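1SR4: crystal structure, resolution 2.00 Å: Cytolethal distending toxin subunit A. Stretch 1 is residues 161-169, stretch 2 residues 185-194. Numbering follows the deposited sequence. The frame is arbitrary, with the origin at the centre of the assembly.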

# COMPACT_ATOMS: atom_id res chain seq x y z
N ARG A 161 -22.01 -4.25 12.73
CA ARG A 161 -22.56 -3.06 12.07
C ARG A 161 -21.42 -2.16 11.57
O ARG A 161 -20.31 -2.23 12.08
CB ARG A 161 -23.46 -2.28 13.04
CG ARG A 161 -24.72 -3.06 13.45
CD ARG A 161 -25.80 -2.12 14.00
NE ARG A 161 -25.45 -1.48 15.27
CZ ARG A 161 -26.19 -0.55 15.85
NH1 ARG A 161 -27.32 -0.16 15.28
NH2 ARG A 161 -25.83 -0.01 17.01
N CYS A 162 -21.70 -1.33 10.57
CA CYS A 162 -20.68 -0.47 9.99
C CYS A 162 -20.73 0.99 10.42
O CYS A 162 -21.79 1.54 10.70
CB CYS A 162 -20.76 -0.59 8.46
SG CYS A 162 -20.10 -2.20 7.91
N VAL A 163 -19.55 1.60 10.48
CA VAL A 163 -19.40 3.00 10.87
C VAL A 163 -20.00 3.87 9.77
O VAL A 163 -19.55 3.88 8.62
CB VAL A 163 -17.92 3.33 11.09
CG1 VAL A 163 -17.75 4.78 11.55
CG2 VAL A 163 -17.34 2.35 12.12
N THR A 164 -21.04 4.62 10.15
CA THR A 164 -21.82 5.45 9.24
C THR A 164 -21.74 6.93 9.61
O THR A 164 -21.62 7.27 10.79
CB THR A 164 -23.30 5.00 9.32
OG1 THR A 164 -23.35 3.57 9.15
CG2 THR A 164 -24.17 5.68 8.26
N TYR A 165 -21.83 7.81 8.61
CA TYR A 165 -21.79 9.24 8.89
C TYR A 165 -22.53 10.01 7.80
O TYR A 165 -22.79 9.47 6.73
CB TYR A 165 -20.33 9.74 8.94
CG TYR A 165 -19.61 9.58 7.62
CD1 TYR A 165 -19.52 10.64 6.71
CD2 TYR A 165 -19.04 8.35 7.27
CE1 TYR A 165 -18.88 10.48 5.47
CE2 TYR A 165 -18.39 8.17 6.05
CZ TYR A 165 -18.32 9.23 5.15
OH TYR A 165 -17.71 9.02 3.93
N ASN A 166 -22.86 11.27 8.09
CA ASN A 166 -23.54 12.10 7.11
C ASN A 166 -22.52 13.02 6.45
O ASN A 166 -21.97 13.89 7.09
CB ASN A 166 -24.61 12.96 7.80
CG ASN A 166 -24.06 13.74 9.00
OD1 ASN A 166 -23.46 13.16 9.92
ND2 ASN A 166 -24.28 15.05 9.00
N PRO A 167 -22.26 12.81 5.15
CA PRO A 167 -21.31 13.65 4.41
C PRO A 167 -21.74 15.11 4.51
O PRO A 167 -20.94 15.99 4.83
CB PRO A 167 -21.43 13.12 2.99
CG PRO A 167 -21.67 11.66 3.19
CD PRO A 167 -22.68 11.65 4.35
N VAL A 168 -23.03 15.37 4.24
CA VAL A 168 -23.56 16.73 4.30
C VAL A 168 -23.93 17.11 5.73
O VAL A 168 -24.59 16.35 6.44
CB VAL A 168 -24.80 16.89 3.37
CG1 VAL A 168 -25.45 18.25 3.58
CG2 VAL A 168 -24.38 16.74 1.91
N SER A 169 -23.48 18.28 6.15
CA SER A 169 -23.78 18.75 7.49
C SER A 169 -23.96 20.26 7.58
O SER A 169 -23.26 21.02 6.90
CB SER A 169 -22.68 18.33 8.47
OG SER A 169 -23.02 18.73 9.77
N THR A 185 -23.70 5.33 -0.07
CA THR A 185 -22.88 6.51 -0.29
C THR A 185 -23.81 7.66 -0.66
O THR A 185 -23.76 8.19 -1.76
CB THR A 185 -21.82 6.31 -1.42
OG1 THR A 185 -22.48 5.91 -2.63
CG2 THR A 185 -20.79 5.24 -1.03
N GLU A 186 -24.68 8.04 0.27
CA GLU A 186 -25.64 9.11 0.07
C GLU A 186 -25.24 10.36 0.86
O GLU A 186 -24.48 10.28 1.82
CB GLU A 186 -27.04 8.68 0.53
CG GLU A 186 -27.63 7.47 -0.18
CD GLU A 186 -27.72 7.65 -1.69
OE1 GLU A 186 -28.23 8.70 -2.14
OE2 GLU A 186 -27.27 6.75 -2.43
N PRO A 187 -25.80 11.52 0.49
CA PRO A 187 -25.51 12.80 1.16
C PRO A 187 -25.76 12.76 2.66
O PRO A 187 -25.04 13.40 3.44
CB PRO A 187 -26.45 13.77 0.44
CG PRO A 187 -26.42 13.24 -0.97
CD PRO A 187 -26.59 11.75 -0.74
N SER A 188 -26.78 12.01 3.08
CA SER A 188 -27.11 11.93 4.51
C SER A 188 -26.64 10.65 5.18
O SER A 188 -26.81 10.49 6.38
CB SER A 188 -28.63 12.03 4.71
OG SER A 188 -29.29 10.90 4.15
N ARG A 189 -26.06 9.74 4.42
CA ARG A 189 -25.64 8.47 4.99
C ARG A 189 -24.60 7.82 4.08
O ARG A 189 -24.91 7.40 2.97
CB ARG A 189 -26.88 7.57 5.12
CG ARG A 189 -26.60 6.17 5.65
CD ARG A 189 -27.90 5.39 5.95
NE ARG A 189 -27.61 4.14 6.65
CZ ARG A 189 -27.24 3.02 6.05
NH1 ARG A 189 -27.13 2.98 4.73
NH2 ARG A 189 -26.92 1.95 6.78
N ASP A 190 -23.36 7.75 4.56
CA ASP A 190 -22.27 7.18 3.76
C ASP A 190 -21.48 6.26 4.69
O ASP A 190 -21.42 6.51 5.91
CB ASP A 190 -21.38 8.32 3.27
CG ASP A 190 -20.46 7.91 2.11
OD1 ASP A 190 -19.92 6.79 2.07
OD2 ASP A 190 -20.25 8.77 1.24
N GLN A 191 -20.92 5.19 4.14
CA GLN A 191 -20.15 4.28 4.97
C GLN A 191 -18.75 4.08 4.42
O GLN A 191 -18.03 3.17 4.86
CB GLN A 191 -20.85 2.91 5.09
CG GLN A 191 -22.23 2.97 5.74
CD GLN A 191 -22.85 1.59 5.92
OE1 GLN A 191 -22.71 0.72 5.05
NE2 GLN A 191 -23.56 1.38 7.03
N THR A 192 -18.33 4.91 3.47
CA THR A 192 -16.98 4.74 2.94
C THR A 192 -16.00 5.71 3.57
O THR A 192 -16.29 6.90 3.75
CB THR A 192 -16.92 4.88 1.38
OG1 THR A 192 -17.60 6.05 0.97
CG2 THR A 192 -17.60 3.70 0.71
N TRP A 193 -14.83 5.18 3.91
CA TRP A 193 -13.74 5.91 4.55
C TRP A 193 -12.45 5.71 3.79
O TRP A 193 -12.28 4.69 3.12
CB TRP A 193 -13.53 5.37 5.96
CG TRP A 193 -14.68 5.62 6.90
CD1 TRP A 193 -15.80 4.84 7.07
CD2 TRP A 193 -14.81 6.74 7.77
NE1 TRP A 193 -16.63 5.43 8.02
CE2 TRP A 193 -16.04 6.59 8.46
CE3 TRP A 193 -14.00 7.85 8.04
CZ2 TRP A 193 -16.48 7.53 9.41
CZ3 TRP A 193 -14.45 8.78 8.99
CH2 TRP A 193 -15.67 8.61 9.65
N TYR A 194 -11.54 6.68 3.89
CA TYR A 194 -10.23 6.52 3.24
C TYR A 194 -9.16 6.38 4.32
O TYR A 194 -9.24 7.02 5.38
CB TYR A 194 -9.86 7.73 2.37
CG TYR A 194 -10.98 8.32 1.54
CD1 TYR A 194 -11.74 7.52 0.68
CD2 TYR A 194 -11.27 9.69 1.59
CE1 TYR A 194 -12.77 8.09 -0.13
CE2 TYR A 194 -12.28 10.26 0.80
CZ TYR A 194 -13.03 9.46 -0.05
OH TYR A 194 -14.01 10.04 -0.83
O HOH W 1 -18.06 2.04 7.24

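Two segments can be joined firmly with very little regular sheet, provided that side chains and a bridging water take up the backbone groups the sheet leaves over. This subunit of cytolethal distending toxin offers a compact example. At its centre Y165 and D190 form a single antiparallel bridge: D190 N donates to Y165 O at 2.8 Å, and Y165 N returns a bond to D190 O at 3.0 Å. The phenol of the same tyrosine adds a short bond, Y165 OH to T192 O at 2.6 Å, so one residue grips stretch 2 through both backbone and side chain. Beyond the bridge, V168 N donates to P187 O at 2.9 Å, an almost straight bond. P187 lies in the type I turn from E186 to R189, which reverses the chain and leaves this carbonyl free to accept.

On the other side of the bridge the regular pattern gives way to side chains. Q191 NE2 donates to T164 OG1 at 3.1 Å, while that hydroxyl donates in turn to C162 O, 3.0 Å from OG1. The carbonyl of V163 is served twice: W193 NE1 makes a weak bond to V163 O at 3.4 Å, and a water donates to both V163 O (2.7 Å) and Q191 O (2.6 Å), linking two carbonyls that, as acceptors, cannot bond to each other directly.

Packing fills in around this polar frame. D190 CB sits over one face of the Y165 ring, 4.1 Å from its centroid, a CH-pi contact. The Y165 and W193 rings meet obliquely, their planes at 56°, with Y165 CD2 3.4 Å from W193 CZ2; V163 CG1 reaches the same CZ2 at 3.7 Å. Towards the turn, P167 CG lies 3.4 Å from D190 CB, and V168 CG2 meets P187 CB at 3.9 Å. Together the stretches bury 644 Å².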